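Local coordinates for protein cytochrome P450 (Rhodococcus erythropolis, PDB 3WEC) that acts as a heme-dependent cytochrome P450 that hydroxylates the quinoline nitrogen of an aurachin intermediate, a step essential for the antibiotic activity of these alkaloids, at residues 28-33 and 328-333; 50-55 and 354-359. One frame throughout, in Å; residues are numbered along the deposited sequence.

Contact 1: 28-33 and 328-333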
loop_
_atom_site.group_PDB
_atom_site.type_symbol
_atom_site.label_atom_id
_atom_site.label_comp_id
_atom_site.label_asym_id
_atom_site.label_seq_id
_atom_site.Cartn_x
_atom_site.Cartn_y
_atom_site.Cartn_z
ATOM N N PRO A 28 -16.456 -10.307 9.003
ATOM C CA PRO A 28 -17.803 -10.385 9.590
ATOM C C PRO A 28 -18.177 -9.103 10.339
ATOM O O PRO A 28 -19.373 -8.811 10.477
ATOM C CB PRO A 28 -17.715 -11.575 10.567
ATOM C CG PRO A 28 -16.607 -12.422 10.024
ATOM C CD PRO A 28 -15.616 -11.465 9.366
ATOM N N VAL A 29 -17.176 -8.358 10.820
ATOM C CA VAL A 29 -17.419 -7.125 11.575
ATOM C C VAL A 29 -17.681 -5.976 10.611
ATOM O O VAL A 29 -18.489 -5.090 10.894
ATOM C CB VAL A 29 -16.252 -6.790 12.530
ATOM C CG1 VAL A 29 -16.456 -5.428 13.187
ATOM C CG2 VAL A 29 -16.074 -7.892 13.577
ATOM N N TYR A 30 -16.979 -6.011 9.475
ATOM C CA TYR A 30 -17.234 -5.128 8.342
ATOM C C TYR A 30 -18.644 -5.354 7.823
ATOM O O TYR A 30 -19.293 -4.420 7.355
ATOM C CB TYR A 30 -16.252 -5.414 7.195
ATOM C CG TYR A 30 -14.795 -4.975 7.392
ATOM C CD1 TYR A 30 -13.769 -5.592 6.680
ATOM C CD2 TYR A 30 -14.454 -3.940 8.244
ATOM C CE1 TYR A 30 -12.452 -5.203 6.824
ATOM C CE2 TYR A 30 -13.126 -3.537 8.387
ATOM C CZ TYR A 30 -12.121 -4.171 7.682
ATOM O OH TYR A 30 -10.791 -3.773 7.851
ATOM N N ALA A 31 -19.098 -6.604 7.880
ATOM C CA ALA A 31 -20.457 -6.935 7.497
ATOM C C ALA A 31 -21.470 -6.235 8.438
ATOM O O ALA A 31 -22.344 -5.504 7.956
ATOM C CB ALA A 31 -20.664 -8.447 7.454
ATOM N N ARG A 32 -21.308 -6.436 9.756
ATOM C CA ARG A 32 -22.114 -5.758 10.789
ATOM C C ARG A 32 -22.204 -4.266 10.485
ATOM O O ARG A 32 -23.292 -3.729 10.399
ATOM C CB ARG A 32 -21.543 -5.962 12.209
ATOM C CG ARG A 32 -21.828 -7.299 12.888
ATOM C CD ARG A 32 -21.719 -7.152 14.398
ATOM N NE ARG A 32 -22.989 -6.683 14.954
ATOM C CZ ARG A 32 -23.149 -6.050 16.115
ATOM N NH1 ARG A 32 -22.102 -5.761 16.878
ATOM N NH2 ARG A 32 -24.362 -5.682 16.510
ATOM N N LEU A 33 -21.053 -3.616 10.301
ATOM C CA LEU A 33 -20.986 -2.197 9.910
ATOM C C LEU A 33 -21.865 -1.780 8.715
ATOM O O LEU A 33 -22.569 -0.781 8.795
ATOM C CB LEU A 33 -19.535 -1.767 9.641
ATOM C CG LEU A 33 -18.745 -1.263 10.851
ATOM C CD1 LEU A 33 -17.319 -0.891 10.454
ATOM C CD2 LEU A 33 -19.431 -0.090 11.532
ATOM N N LEU A 328 -11.719 0.740 2.618
ATOM C CA LEU A 328 -11.557 0.112 1.314
ATOM C C LEU A 328 -11.935 -1.365 1.329
ATOM O O LEU A 328 -12.620 -1.844 0.414
ATOM C CB LEU A 328 -10.106 0.270 0.868
ATOM C CG LEU A 328 -9.403 1.631 0.935
ATOM C CD1 LEU A 328 -7.989 1.433 0.435
ATOM C CD2 LEU A 328 -10.087 2.678 0.065
ATOM N N ALA A 329 -11.501 -2.080 2.380
ATOM C CA ALA A 329 -11.698 -3.516 2.521
ATOM C C ALA A 329 -13.199 -3.868 2.644
ATOM O O ALA A 329 -13.666 -4.837 2.027
ATOM C CB ALA A 329 -10.903 -4.050 3.711
ATOM N N SER A 330 -13.933 -3.065 3.415
ATOM C CA SER A 330 -15.383 -3.185 3.557
ATOM C C SER A 330 -16.156 -2.905 2.247
ATOM O O SER A 330 -16.882 -3.769 1.764
ATOM C CB SER A 330 -15.866 -2.259 4.669
ATOM O OG SER A 330 -17.187 -2.536 4.989
ATOM N N GLY A 331 -15.974 -1.720 1.674
ATOM C CA GLY A 331 -16.604 -1.372 0.416
ATOM C C GLY A 331 -16.430 -2.460 -0.617
ATOM O O GLY A 331 -17.386 -2.882 -1.215
ATOM N N ASN A 332 -15.205 -2.939 -0.799
ATOM C CA ASN A 332 -14.913 -3.993 -1.769
ATOM C C ASN A 332 -15.833 -5.220 -1.702
ATOM O O ASN A 332 -16.169 -5.805 -2.754
ATOM C CB ASN A 332 -13.459 -4.422 -1.646
ATOM C CG ASN A 332 -12.491 -3.385 -2.227
ATOM O OD1 ASN A 332 -12.906 -2.422 -2.880
ATOM N ND2 ASN A 332 -11.201 -3.560 -1.955
ATOM N N ARG A 333 -16.215 -5.615 -0.475
ATOM C CA ARG A 333 -17.007 -6.818 -0.263
ATOM C C ARG A 333 -18.417 -6.660 -0.856
ATOM O O ARG A 333 -19.109 -7.644 -1.117
ATOM C CB ARG A 333 -17.025 -7.258 1.222
ATOM C CG ARG A 333 -15.692 -7.788 1.757
ATOM C CD ARG A 333 -15.078 -8.818 0.811
ATOM N NE ARG A 333 -13.830 -9.417 1.311
ATOM C CZ ARG A 333 -13.808 -10.491 2.102
ATOM N NH1 ARG A 333 -14.955 -11.063 2.487
ATOM N NH2 ARG A 333 -12.659 -10.993 2.512
#
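The hydroxyl of S330 is held in two hydrogen bonds, taking one from R34 NH1 and giving one to the carbonyl oxygen of A50, while it rests beside the root of the Y30 side chain. S330 OG comes to 3.7 Å from Y30 CB. It stands equally far from Y30 O, and no hydrogen bond crosses between 28-33 and 328-333. A first torsion trans to its own backbone N (chi1 -169°) turns the serine oxygen toward R34 and A50. S330 CB, for its part, lies over one face of the tyrosine ring, 4.0 Å from Y30 CG. S330 N lies above that ring too, offset toward the rim. Further along the ring, Y30 CE1 touches A329 CB at 3.7 Å. With CG of Y30 opposite the carbonyl carbon (chi1 -72°), the ring thus runs along the second helix from S330 to A329, and its hydroxyl is hydrogen-bonded beyond the pair to H301 ND1. The small alanine and serine let the backbones come close, with 5.5 Å between the CA atoms of Y30 and S330.

In cytochrome P450 terms, the N-terminal helix 27-36, helix A of the family, here packs on helix 328-333, the short K' helix that follows strand 323-326. The K' helix is tied to helix 286-296 through N332 O, which receives a hydrogen bond from R295, the arginine of the ExxR motif, and L328 at its start touches the heme. The two segments bury 160 Å² between them, and Y27 adds a second ring against Y30, their planes about 75° apart.

Contact 2: 50-55 and 354-359. With HEM (protoporphyrin IX containing Fe), chain B.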
loop_
_atom_site.group_PDB
_atom_site.type_symbol
_atom_site.label_atom_id
_atom_site.label_comp_id
_atom_site.label_asym_id
_atom_site.label_seq_id
_atom_site.Cartn_x
_atom_site.Cartn_y
_atom_site.Cartn_z
ATOM N N ALA A 50 -18.061 2.614 5.635
ATOM C CA ALA A 50 -18.056 1.172 5.332
ATOM C C ALA A 50 -18.663 0.730 3.978
ATOM O O ALA A 50 -18.327 -0.344 3.459
ATOM C CB ALA A 50 -18.698 0.395 6.490
ATOM N N ASP A 51 -19.555 1.552 3.421
ATOM C CA ASP A 51 -20.263 1.180 2.212
ATOM C C ASP A 51 -19.556 1.609 0.946
ATOM O O ASP A 51 -19.102 2.744 0.841
ATOM C CB ASP A 51 -21.698 1.753 2.223
ATOM C CG ASP A 51 -21.722 3.274 2.351
ATOM O OD1 ASP A 51 -22.370 3.928 1.506
ATOM O OD2 ASP A 51 -21.090 3.805 3.299
ATOM N N TYR A 52 -19.506 0.701 -0.029
ATOM C CA TYR A 52 -18.989 1.030 -1.360
ATOM C C TYR A 52 -19.307 2.461 -1.807
ATOM O O TYR A 52 -18.392 3.242 -2.068
ATOM C CB TYR A 52 -19.472 0.054 -2.454
ATOM C CG TYR A 52 -18.855 0.357 -3.835
ATOM C CD1 TYR A 52 -17.485 0.145 -4.070
ATOM C CD2 TYR A 52 -19.640 0.864 -4.900
ATOM C CE1 TYR A 52 -16.906 0.427 -5.305
ATOM C CE2 TYR A 52 -19.065 1.146 -6.147
ATOM C CZ TYR A 52 -17.695 0.917 -6.337
ATOM O OH TYR A 52 -17.104 1.179 -7.543
ATOM N N THR A 53 -20.578 2.818 -1.886
ATOM C CA THR A 53 -20.909 4.074 -2.572
ATOM C C THR A 53 -20.303 5.309 -1.894
ATOM O O THR A 53 -19.678 6.122 -2.574
ATOM C CB THR A 53 -22.414 4.248 -2.864
ATOM O OG1 THR A 53 -22.946 3.016 -3.363
ATOM C CG2 THR A 53 -22.627 5.337 -3.918
ATOM N N SER A 54 -20.449 5.417 -0.567
ATOM C CA SER A 54 -19.871 6.542 0.214
ATOM C C SER A 54 -18.346 6.528 0.183
ATOM O O SER A 54 -17.710 7.586 0.093
ATOM C CB SER A 54 -20.360 6.539 1.676
ATOM O OG SER A 54 -21.780 6.391 1.777
ATOM N N CYS A 55 -17.761 5.329 0.277
ATOM C CA CYS A 55 -16.291 5.169 0.154
ATOM C C CYS A 55 -15.768 5.819 -1.137
ATOM O O CYS A 55 -14.828 6.634 -1.083
ATOM C CB CYS A 55 -15.897 3.695 0.185
ATOM S SG CYS A 55 -15.772 2.929 1.825
ATOM N N TYR A 354 -6.968 0.675 -4.661
ATOM C CA TYR A 354 -6.005 1.677 -5.080
ATOM C C TYR A 354 -6.477 3.128 -4.842
ATOM O O TYR A 354 -5.782 4.074 -5.222
ATOM C CB TYR A 354 -5.678 1.466 -6.543
ATOM C CG TYR A 354 -4.805 0.271 -6.917
ATOM C CD1 TYR A 354 -3.513 0.097 -6.342
ATOM C CD2 TYR A 354 -5.232 -0.674 -7.900
ATOM C CE1 TYR A 354 -2.682 -0.958 -6.715
ATOM C CE2 TYR A 354 -4.388 -1.737 -8.289
ATOM C CZ TYR A 354 -3.118 -1.871 -7.653
ATOM O OH TYR A 354 -2.260 -2.870 -8.003
ATOM N N GLY A 355 -7.634 3.309 -4.200
ATOM C CA GLY A 355 -8.161 4.634 -3.935
ATOM C C GLY A 355 -8.883 5.028 -5.218
ATOM O O GLY A 355 -8.937 4.220 -6.148
ATOM N N ARG A 356 -9.432 6.236 -5.277
ATOM C CA ARG A 356 -10.127 6.740 -6.480
ATOM C C ARG A 356 -9.953 8.262 -6.551
ATOM O O ARG A 356 -9.839 8.939 -5.508
ATOM C CB ARG A 356 -11.632 6.402 -6.444
ATOM C CG ARG A 356 -12.104 5.319 -7.435
ATOM C CD ARG A 356 -12.193 3.993 -6.734
ATOM N NE ARG A 356 -12.665 2.846 -7.502
ATOM C CZ ARG A 356 -13.933 2.446 -7.524
ATOM N NH1 ARG A 356 -14.850 3.168 -6.889
ATOM N NH2 ARG A 356 -14.294 1.353 -8.198
ATOM N N GLY A 357 -9.905 8.799 -7.764
ATOM C CA GLY A 357 -9.701 10.209 -7.938
ATOM C C GLY A 357 -8.248 10.593 -8.054
ATOM O O GLY A 357 -7.425 9.800 -8.543
ATOM N N ILE A 358 -7.938 11.816 -7.603
ATOM C CA ILE A 358 -6.675 12.474 -7.939
ATOM C C ILE A 358 -5.527 11.757 -7.267
ATOM O O ILE A 358 -4.444 11.786 -7.800
ATOM C CB ILE A 358 -6.621 14.001 -7.609
ATOM C CG1 ILE A 358 -7.081 14.270 -6.165
ATOM C CG2 ILE A 358 -7.437 14.816 -8.640
ATOM C CD1 ILE A 358 -6.893 15.678 -5.664
ATOM N N HIS A 359 -5.797 11.068 -6.150
ATOM C CA HIS A 359 -4.766 10.340 -5.423
ATOM C C HIS A 359 -4.727 8.882 -5.791
ATOM O O HIS A 359 -4.023 8.123 -5.162
ATOM C CB HIS A 359 -4.911 10.502 -3.897
ATOM C CG HIS A 359 -4.831 11.937 -3.393
ATOM N ND1 HIS A 359 -3.666 12.560 -3.131
ATOM C CD2 HIS A 359 -5.839 12.874 -3.132
ATOM C CE1 HIS A 359 -3.901 13.776 -2.640
ATOM N NE2 HIS A 359 -5.237 13.980 -2.658
HETATM C CHA HEM B . -1.291 5.997 -3.050
HETATM C CHB HEM B . -2.763 1.274 -2.578
HETATM C CHC HEM B . 1.354 -0.235 -4.787
HETATM C CHD HEM B . 2.908 4.560 -5.070
HETATM C C1A HEM B . -1.974 4.766 -2.721
HETATM C C2A HEM B . -3.218 4.777 -1.882
HETATM C C3A HEM B . -3.623 3.396 -1.771
HETATM C C4A HEM B . -2.584 2.682 -2.510
HETATM C CMA HEM B . -4.850 2.829 -1.021
HETATM C CAA HEM B . -4.039 5.909 -1.251
HETATM C CBA HEM B . -5.003 6.320 -2.380
HETATM C CGA HEM B . -6.098 7.280 -1.875
HETATM O O1A HEM B . -5.922 8.008 -0.854
HETATM O O2A HEM B . -7.168 7.358 -2.544
HETATM C C1B HEM B . -1.704 0.449 -3.155
HETATM C C2B HEM B . -1.949 -0.985 -3.286
HETATM C C3B HEM B . -0.716 -1.391 -3.903
HETATM C C4B HEM B . 0.079 -0.180 -4.070
HETATM C CMB HEM B . -3.096 -1.857 -2.856
HETATM C CAB HEM B . -0.420 -2.805 -4.256
HETATM C CBB HEM B . 0.758 -3.302 -3.977
HETATM C C1C HEM B . 2.125 0.948 -5.100
HETATM C C2C HEM B . 3.488 0.882 -5.628
HETATM C C3C HEM B . 3.913 2.297 -5.689
HETATM C C4C HEM B . 2.825 3.114 -5.189
HETATM C CMC HEM B . 4.216 -0.383 -5.992
HETATM C CAC HEM B . 5.229 2.874 -6.119
HETATM C CBC HEM B . 6.135 2.169 -6.758
HETATM C C1D HEM B . 1.879 5.411 -4.457
HETATM C C2D HEM B . 2.000 6.865 -4.517
HETATM C C3D HEM B . 0.744 7.330 -3.898
HETATM C C4D HEM B . 0.035 6.067 -3.633
HETATM C CMD HEM B . 3.182 7.668 -5.010
HETATM C CAD HEM B . 0.307 8.741 -3.624
HETATM C CBD HEM B . -0.621 9.142 -4.795
HETATM C CGD HEM B . -1.132 10.539 -4.685
HETATM O O1D HEM B . -1.278 11.175 -5.768
HETATM O O2D HEM B . -1.384 11.022 -3.533
HETATM N NA HEM B . -1.594 3.459 -3.244
HETATM N NB HEM B . -0.545 0.957 -3.669
HETATM N NC HEM B . 1.685 2.288 -4.885
HETATM N ND HEM B . 0.692 4.934 -3.983
HETATM FE FE HEM B . 0.216 2.898 -3.806
HETATM O O HOH W 1 1.069 2.319 -1.552
#
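R356 grips the phenol oxygen of Y52 with both terminal nitrogens. NH2 of R356 donates to Y52 OH over 2.9 Å at 151°, and R356 NH1 reaches the same Y52 oxygen at 3.1 Å in a more bent bond. That oxygen lies in the guanidinium plane, so the arginine meets it end-on, while the tyrosine ring is turned 76° from that plane and does not stack on it. NH1 of R356 also forms a salt bridge with D56, one helical turn beyond Y52, so a tyrosine and a carboxylate from successive turns of one helix jointly hold the guanidinium. The reach of Y52 follows from its first torsion: CG trans to the backbone N (chi1 -177°) swings the phenol out from the flank of the first turn, so that its hydroxyl end reaches R356. D51, the N-cap of that helix, steadies its first turn by accepting from S54 N.

On the other partner, Y354 to H359 belong to the cysteine-ligand loop, the heme signature that in P450s usually reads FGxGxHxC, with Y354 in the place of the phenylalanine. H359 ND1 donates to propionate oxygen O2D of the heme over 2.8 Å in a nearly straight bond, the acceptor lying in the imidazole plane. G355, at positive phi, brings its CA to 3.2 Å from heme O2A, where a side chain would not fit. Y354 CE1 meets heme C3B at 3.5 Å, and C361, a little further along, supplies the axial ligand of the iron.

On the cysteine side of the heme, Y354 packs on S364 and A367 of helix 364-381, and its hydroxyl bonds N368. At the far end, helix 52-60 follows strand 47-49, with S54 and C55 touching V49, and A50 lies against L33 and R34 of helix 27-36.

How the contacts relate
Both contacts join the N-terminal part of the chain to segments after residue 327, but in different settings. Contact 1 is buried, helix against helix, and held across the interface by packing, with no hydrogen bond; contact 2 lies nearer the surface, links a helix start to a loop, and rests on charged and hydroxyl groups. They adjoin, with centres about 13 Å apart: besides the shared S330-A50 hydrogen bond, G331 O packs on Y52 CB at 3.8 Å and L33 CB on A50 CB at 3.9 Å. Helix 27-36, helix 328-333 and the start of helix 52-60 thus form one cluster, while 354-359 binds the heme through hydrogen bonding and packing, where contact 1 merely touches it at L328.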